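Local structure of L-hydantoinase (Arthrobacter aurescens, 1GKR) at residues Met93-Pro98 / Pro155-Ala160; Gly177-Val182 / Gly232-Val237. The protein hydrolyses the ring of 5-substituted hydantoins with the help of two zinc ions per subunit, preferring aryl to alkyl derivatives, with an enantioselectivity that depends on the substrate. One frame throughout, in Å; residues are numbered along the deposited sequence.

Contact 1 of 2, residues Met93-Pro98 / Pro155-Ala160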
ATOM      1  N   MET A  93      -3.912  28.318  22.749  1.00 10.52           N
ATOM      2  CA  MET A  93      -2.748  27.446  22.854  1.00 12.25           C
ATOM      3  C   MET A  93      -1.994  27.865  24.122  1.00 13.77           C
ATOM      4  O   MET A  93      -2.238  28.940  24.673  1.00 13.76           O
ATOM      5  CB  MET A  93      -1.855  27.598  21.627  1.00 13.70           C
ATOM      6  CG  MET A  93      -2.541  27.256  20.323  1.00 17.02           C
ATOM      7  SD  MET A  93      -2.360  25.534  19.771  1.00 25.02           S
ATOM      8  CE  MET A  93      -2.085  24.696  21.306  1.00 24.85           C
ATOM      9  N   PRO A  94      -1.049  27.038  24.589  1.00 13.36           N
ATOM     10  CA  PRO A  94      -0.337  27.413  25.805  1.00 12.96           C
ATOM     11  C   PRO A  94       1.000  28.080  25.582  1.00 14.23           C
ATOM     12  O   PRO A  94       1.835  28.076  26.475  1.00 15.53           O
ATOM     13  CB  PRO A  94      -0.191  26.080  26.505  1.00 11.72           C
ATOM     14  CG  PRO A  94       0.176  25.187  25.350  1.00  9.63           C
ATOM     15  CD  PRO A  94      -0.684  25.670  24.182  1.00 11.35           C
ATOM     16  N   ILE A  95       1.217  28.635  24.396  1.00 15.79           N
ATOM     17  CA  ILE A  95       2.487  29.298  24.109  1.00 17.34           C
ATOM     18  C   ILE A  95       2.347  30.749  24.531  1.00 18.47           C
ATOM     19  O   ILE A  95       1.751  31.558  23.816  1.00 20.05           O
ATOM     20  CB  ILE A  95       2.830  29.329  22.610  1.00 17.48           C
ATOM     21  CG1 ILE A  95       2.605  27.963  21.959  1.00 18.75           C
ATOM     22  CG2 ILE A  95       4.258  29.798  22.442  1.00 15.91           C
ATOM     23  CD1 ILE A  95       3.692  26.983  22.161  1.00 20.55           C
ATOM     24  N   THR A  96       2.898  31.080  25.686  1.00 17.75           N
ATOM     25  CA  THR A  96       2.829  32.441  26.193  1.00 20.44           C
ATOM     26  C   THR A  96       3.784  32.517  27.365  1.00 21.01           C
ATOM     27  O   THR A  96       4.485  31.552  27.647  1.00 18.80           O
ATOM     28  CB  THR A  96       1.373  32.798  26.663  1.00 19.80           C
ATOM     29  OG1 THR A  96       1.364  34.115  27.214  1.00 19.66           O
ATOM     30  CG2 THR A  96       0.876  31.834  27.716  1.00 14.49           C
ATOM     31  N   PHE A  97       3.850  33.667  28.028  1.00 23.64           N
ATOM     32  CA  PHE A  97       4.707  33.762  29.192  1.00 23.78           C
ATOM     33  C   PHE A  97       3.952  34.388  30.338  1.00 23.03           C
ATOM     34  O   PHE A  97       3.388  35.474  30.200  1.00 24.20           O
ATOM     35  CB  PHE A  97       5.960  34.581  28.945  1.00 26.68           C
ATOM     36  CG  PHE A  97       6.956  34.457  30.060  1.00 33.90           C
ATOM     37  CD1 PHE A  97       7.835  33.374  30.109  1.00 37.53           C
ATOM     38  CD2 PHE A  97       6.956  35.367  31.119  1.00 36.69           C
ATOM     39  CE1 PHE A  97       8.699  33.193  31.200  1.00 36.89           C
ATOM     40  CE2 PHE A  97       7.809  35.200  32.214  1.00 36.11           C
ATOM     41  CZ  PHE A  97       8.682  34.111  32.255  1.00 38.25           C
ATOM     42  N   PRO A  98       3.906  33.693  31.483  1.00 21.47           N
ATOM     43  CA  PRO A  98       4.545  32.384  31.645  1.00 20.27           C
ATOM     44  C   PRO A  98       3.844  31.302  30.817  1.00 19.79           C
ATOM     45  O   PRO A  98       2.658  31.411  30.503  1.00 19.98           O
ATOM     46  CB  PRO A  98       4.425  32.136  33.140  1.00 19.12           C
ATOM     47  CG  PRO A  98       3.123  32.782  33.467  1.00 20.71           C
ATOM     48  CD  PRO A  98       3.192  34.085  32.709  1.00 19.53           C
ATOM     49  N   PRO A 155      12.349  29.142  21.771  1.00 76.30           N
ATOM     50  CA  PRO A 155      13.218  28.439  22.723  1.00 75.95           C
ATOM     51  C   PRO A 155      13.293  29.152  24.077  1.00 75.01           C
ATOM     52  O   PRO A 155      13.269  30.388  24.141  1.00 74.29           O
ATOM     53  CB  PRO A 155      14.562  28.403  21.997  1.00 75.52           C
ATOM     54  CG  PRO A 155      14.145  28.285  20.560  1.00 75.52           C
ATOM     55  CD  PRO A 155      13.028  29.307  20.471  1.00 76.36           C
ATOM     56  N   GLY A 156      13.376  28.360  25.149  1.00 73.32           N
ATOM     57  CA  GLY A 156      13.424  28.901  26.500  1.00 70.43           C
ATOM     58  C   GLY A 156      12.022  29.022  27.089  1.00 68.14           C
ATOM     59  O   GLY A 156      11.760  28.584  28.215  1.00 68.74           O
ATOM     60  N   MET A 157      11.125  29.623  26.309  1.00 64.00           N
ATOM     61  CA  MET A 157       9.729  29.818  26.683  1.00 58.81           C
ATOM     62  C   MET A 157       8.951  28.494  26.498  1.00 54.95           C
ATOM     63  O   MET A 157       8.395  27.951  27.456  1.00 55.06           O
ATOM     64  CB  MET A 157       9.143  30.937  25.817  1.00 59.06           C
ATOM     65  CG  MET A 157       7.710  31.298  26.109  1.00 60.04           C
ATOM     66  SD  MET A 157       7.356  32.966  25.519  1.00 62.88           S
ATOM     67  CE  MET A 157       6.612  32.648  23.904  1.00 61.82           C
ATOM     68  N   PHE A 158       8.922  27.974  25.272  1.00 47.85           N
ATOM     69  CA  PHE A 158       8.245  26.708  24.996  1.00 37.97           C
ATOM     70  C   PHE A 158       9.223  25.831  24.211  1.00 34.56           C
ATOM     71  O   PHE A 158       9.564  26.148  23.069  1.00 35.07           O
ATOM     72  CB  PHE A 158       6.983  26.946  24.169  1.00 32.08           C
ATOM     73  CG  PHE A 158       5.889  25.961  24.450  1.00 28.26           C
ATOM     74  CD1 PHE A 158       4.965  26.200  25.464  1.00 26.35           C
ATOM     75  CD2 PHE A 158       5.790  24.780  23.723  1.00 24.40           C
ATOM     76  CE1 PHE A 158       3.958  25.277  25.751  1.00 23.02           C
ATOM     77  CE2 PHE A 158       4.786  23.851  24.005  1.00 22.08           C
ATOM     78  CZ  PHE A 158       3.869  24.104  25.023  1.00 19.74           C
ATOM     79  N   ASP A 159       9.675  24.731  24.810  1.00 31.58           N
ATOM     80  CA  ASP A 159      10.647  23.868  24.131  1.00 30.78           C
ATOM     81  C   ASP A 159      10.073  22.660  23.418  1.00 26.52           C
ATOM     82  O   ASP A 159       8.998  22.160  23.755  1.00 24.53           O
ATOM     83  CB  ASP A 159      11.707  23.349  25.106  1.00 36.31           C
ATOM     84  CG  ASP A 159      12.170  24.395  26.080  1.00 40.03           C
ATOM     85  OD1 ASP A 159      11.475  24.606  27.105  1.00 43.89           O
ATOM     86  OD2 ASP A 159      13.221  25.010  25.808  1.00 41.56           O
ATOM     87  N   ALA A 160      10.818  22.184  22.431  1.00 20.08           N
ATOM     88  CA  ALA A 160      10.403  21.011  21.695  1.00 18.06           C
ATOM     89  C   ALA A 160      10.726  19.790  22.557  1.00 17.55           C
ATOM     90  O   ALA A 160      11.590  19.850  23.434  1.00 18.34           O
ATOM     91  CB  ALA A 160      11.147  20.937  20.389  1.00 13.71           C
TER
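Ile-95 meets Phe-158 because CG1 of the isoleucine is set anti to its own carbonyl carbon and chi2 of -81° then carries CD1 over the ring. The geometry fits a CH-pi contact over one face: CD1 of Ile-95 is 3.4 Å from the centroid of the Phe-158 ring, 17° off its normal and displaced toward the rim. Pro-94 adds to the grip at CE1 of the same ring, its CG lying 3.8 Å from that atom. In the barrel of this amidohydrolase, 93-98 follows strand 87-92 on the metal side, and Ile-95 also touches the zinc ligand His-62. Both segments are irregular loops, consistent with the loops that frame the substrate entrance in related hydantoinases. An alanine in place of Phe-158 would probably leave Ile-95 CD1 and Pro-94 CG without the ring they pack on and open a gap next to Ile-95. Farther along, CG of Met-157 is anti to its backbone N, and SD lies 4.0 Å from Phe-97 CB; the bend at chi3 then sets CE 4.0 Å from Ile-95 CG2. Hydrogen bonding between the segments is absent; Thr-96 OG1 is bonded instead to Ile-64 O.

Contact 2 of 2, residues Gly177-Val182 / Gly232-Val237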
ATOM      1  N   GLY A 177      -7.436  10.262  28.536  1.00 22.53           N
ATOM      2  CA  GLY A 177      -8.504  10.303  27.556  1.00 21.60           C
ATOM      3  C   GLY A 177      -8.636  11.713  27.018  1.00 21.89           C
ATOM      4  O   GLY A 177      -9.733  12.170  26.684  1.00 25.61           O
ATOM      5  N   SER A 178      -7.509  12.410  26.941  1.00 19.22           N
ATOM      6  CA  SER A 178      -7.490  13.776  26.465  1.00 18.57           C
ATOM      7  C   SER A 178      -7.140  13.787  24.987  1.00 19.75           C
ATOM      8  O   SER A 178      -7.302  12.783  24.299  1.00 22.67           O
ATOM      9  CB  SER A 178      -6.460  14.576  27.262  1.00 18.02           C
ATOM     10  OG  SER A 178      -6.455  15.943  26.880  1.00 20.56           O
ATOM     11  N   VAL A 179      -6.664  14.928  24.502  1.00 17.93           N
ATOM     12  CA  VAL A 179      -6.268  15.084  23.107  1.00 13.98           C
ATOM     13  C   VAL A 179      -4.886  15.715  23.103  1.00 12.98           C
ATOM     14  O   VAL A 179      -4.597  16.558  23.943  1.00 15.97           O
ATOM     15  CB  VAL A 179      -7.220  16.052  22.359  1.00 12.70           C
ATOM     16  CG1 VAL A 179      -6.817  16.168  20.895  1.00  7.94           C
ATOM     17  CG2 VAL A 179      -8.632  15.581  22.493  1.00 13.11           C
ATOM     18  N   ILE A 180      -4.029  15.302  22.179  1.00 10.54           N
ATOM     19  CA  ILE A 180      -2.709  15.900  22.061  1.00  9.14           C
ATOM     20  C   ILE A 180      -2.588  16.399  20.619  1.00 11.24           C
ATOM     21  O   ILE A 180      -2.924  15.682  19.673  1.00 14.12           O
ATOM     22  CB  ILE A 180      -1.576  14.890  22.338  1.00  7.89           C
ATOM     23  CG1 ILE A 180      -0.219  15.558  22.115  1.00  6.80           C
ATOM     24  CG2 ILE A 180      -1.690  13.704  21.423  1.00  7.98           C
ATOM     25  CD1 ILE A 180       0.096  16.636  23.129  1.00  6.03           C
ATOM     26  N   VAL A 181      -2.162  17.642  20.448  1.00  8.07           N
ATOM     27  CA  VAL A 181      -1.978  18.175  19.112  1.00  4.90           C
ATOM     28  C   VAL A 181      -0.492  18.471  19.061  1.00  5.97           C
ATOM     29  O   VAL A 181       0.105  18.788  20.086  1.00  7.26           O
ATOM     30  CB  VAL A 181      -2.810  19.474  18.880  1.00  4.59           C
ATOM     31  CG1 VAL A 181      -4.249  19.223  19.217  1.00  2.55           C
ATOM     32  CG2 VAL A 181      -2.286  20.618  19.711  1.00  2.26           C
ATOM     33  N   VAL A 182       0.124  18.352  17.894  1.00  7.10           N
ATOM     34  CA  VAL A 182       1.553  18.624  17.804  1.00  7.68           C
ATOM     35  C   VAL A 182       1.874  19.455  16.584  1.00  8.71           C
ATOM     36  O   VAL A 182       1.107  19.494  15.625  1.00  9.67           O
ATOM     37  CB  VAL A 182       2.400  17.321  17.692  1.00  3.12           C
ATOM     38  CG1 VAL A 182       1.979  16.330  18.723  1.00  5.51           C
ATOM     39  CG2 VAL A 182       2.256  16.730  16.332  1.00  3.63           C
ATOM     40  N   GLY A 232      -1.881   5.087  21.234  1.00 16.50           N
ATOM     41  CA  GLY A 232      -3.336   5.074  21.165  1.00 14.89           C
ATOM     42  C   GLY A 232      -4.102   6.319  21.589  1.00 16.98           C
ATOM     43  O   GLY A 232      -5.324   6.273  21.756  1.00 18.88           O
ATOM     44  N   CYS A 233      -3.401   7.433  21.765  1.00 16.58           N
ATOM     45  CA  CYS A 233      -4.026   8.690  22.180  1.00 15.26           C
ATOM     46  C   CYS A 233      -4.619   9.427  20.988  1.00 14.79           C
ATOM     47  O   CYS A 233      -4.125   9.291  19.876  1.00 15.43           O
ATOM     48  CB  CYS A 233      -2.974   9.589  22.824  1.00 16.16           C
ATOM     49  SG  CYS A 233      -1.516   9.868  21.754  1.00 14.91           S
ATOM     50  N   ARG A 234      -5.672  10.211  21.210  1.00 15.23           N
ATOM     51  CA  ARG A 234      -6.259  10.973  20.113  1.00 14.22           C
ATOM     52  C   ARG A 234      -5.212  12.027  19.737  1.00 14.48           C
ATOM     53  O   ARG A 234      -4.743  12.785  20.588  1.00 16.54           O
ATOM     54  CB  ARG A 234      -7.552  11.658  20.538  1.00 13.95           C
ATOM     55  CG  ARG A 234      -8.461  11.888  19.354  1.00 17.68           C
ATOM     56  CD  ARG A 234      -9.462  12.976  19.587  1.00 19.14           C
ATOM     57  NE  ARG A 234     -10.691  12.567  20.269  1.00 25.17           N
ATOM     58  CZ  ARG A 234     -11.517  11.620  19.841  1.00 25.60           C
ATOM     59  NH1 ARG A 234     -11.245  10.952  18.735  1.00 27.48           N
ATOM     60  NH2 ARG A 234     -12.647  11.383  20.489  1.00 28.87           N
ATOM     61  N   LEU A 235      -4.840  12.059  18.467  1.00 11.69           N
ATOM     62  CA  LEU A 235      -3.825  12.969  17.977  1.00  9.34           C
ATOM     63  C   LEU A 235      -4.301  13.847  16.829  1.00 11.14           C
ATOM     64  O   LEU A 235      -4.935  13.366  15.896  1.00 14.73           O
ATOM     65  CB  LEU A 235      -2.635  12.152  17.497  1.00  8.45           C
ATOM     66  CG  LEU A 235      -1.626  12.912  16.637  1.00 10.45           C
ATOM     67  CD1 LEU A 235      -0.958  13.952  17.501  1.00 13.36           C
ATOM     68  CD2 LEU A 235      -0.579  11.972  16.063  1.00  8.33           C
ATOM     69  N   ILE A 236      -4.009  15.136  16.887  1.00  8.50           N
ATOM     70  CA  ILE A 236      -4.384  16.010  15.787  1.00  7.88           C
ATOM     71  C   ILE A 236      -3.114  16.657  15.285  1.00  8.91           C
ATOM     72  O   ILE A 236      -2.443  17.331  16.053  1.00 11.71           O
ATOM     73  CB  ILE A 236      -5.285  17.173  16.211  1.00  7.51           C
ATOM     74  CG1 ILE A 236      -6.619  16.670  16.741  1.00  6.52           C
ATOM     75  CG2 ILE A 236      -5.522  18.080  15.007  1.00  7.46           C
ATOM     76  CD1 ILE A 236      -7.535  17.797  17.181  1.00  4.92           C
ATOM     77  N   VAL A 237      -2.763  16.464  14.022  1.00  6.22           N
ATOM     78  CA  VAL A 237      -1.573  17.127  13.514  1.00  6.17           C
ATOM     79  C   VAL A 237      -2.010  18.521  13.064  1.00  9.20           C
ATOM     80  O   VAL A 237      -2.849  18.667  12.176  1.00 10.82           O
ATOM     81  CB  VAL A 237      -0.957  16.372  12.338  1.00  6.94           C
ATOM     82  CG1 VAL A 237       0.251  17.138  11.803  1.00  1.90           C
ATOM     83  CG2 VAL A 237      -0.558  14.971  12.790  1.00  3.81           C
TER
HETATM   84  O   HOH W   1      -6.366   9.891  23.786  1.00 21.97           O
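Ile-180 is gripped through both of its backbone polar atoms by the strand 234-237, the pattern expected of a parallel pair. Its N donates to Arg-234 O at 3.1 Å with an N-H...O angle of 168°, and its O accepts from Ile-236 N at 3.0 Å. A weak bond from Val-182 N to Ile-236 O, 3.3 Å long, continues the series. The short strand axes approach to 4.8 Å and their N-to-C directions differ by 24°, as in a twisted parallel pair. Two CA-H...O contacts supplement these bonds, one from Leu-235 CA to Ile-180 O, the other from Val-181 CA to Ile-236 O at 3.2 Å. At the start of the pair a water donates to Ser-178 O and accepts from Arg-234 N, joining the two segments there.

Apolar packing divides between the two faces. On one, Val-181 and Ile-236 run alongside each other in the same direction, with CG1 of the valine 3.8 Å from CB of the isoleucine; Val-179 reaches Ile-236 CD1 with CG1, and its CG2 lies 4.0 Å from Arg-234 CD. On the other, Leu-235 CD1 is shared by Ile-180 CG2 and Val-182 CG1, the leucine and Val-182 set roughly perpendicular, while Cys-233 SG rests 3.9 Å from Ile-180 CG2.

The charge of Arg-234 is met by a salt bridge from NH1 to Asp-258. These are neighbouring strands of the amidohydrolase TIM barrel, each leading to a ligand of the second zinc, His-183 or His-239. Helix 357-372 covers Val-179, Arg-234 and Ile-236; helix 163-176 packs on Ile-180 and Cys-233, and helix 214-231 on Leu-235 and Val-237. Strand 259-263 flanks 234-237 on the side away from 179-182.

Contact 1 and contact 2 occupy different levels of one barrel, their centres about 19 Å apart and their nearest atoms about 4 Å, without touching. They share no segment and follow one another along the chain. Contact 2 is almost entirely core, nine of its ten touching residues being buried, with Arg-234 partly exposed: two adjacent strands held by directional backbone bonds, with aliphatic packing on both faces. Contact 1 joins two loops with no such bonds and relies on side-chain surfaces, an aromatic face and a thioether; it is mostly buried, but Phe-97 at its margin is exposed. Contact 1 borders a ligand of the first zinc, whereas contact 2 leads to those of the second.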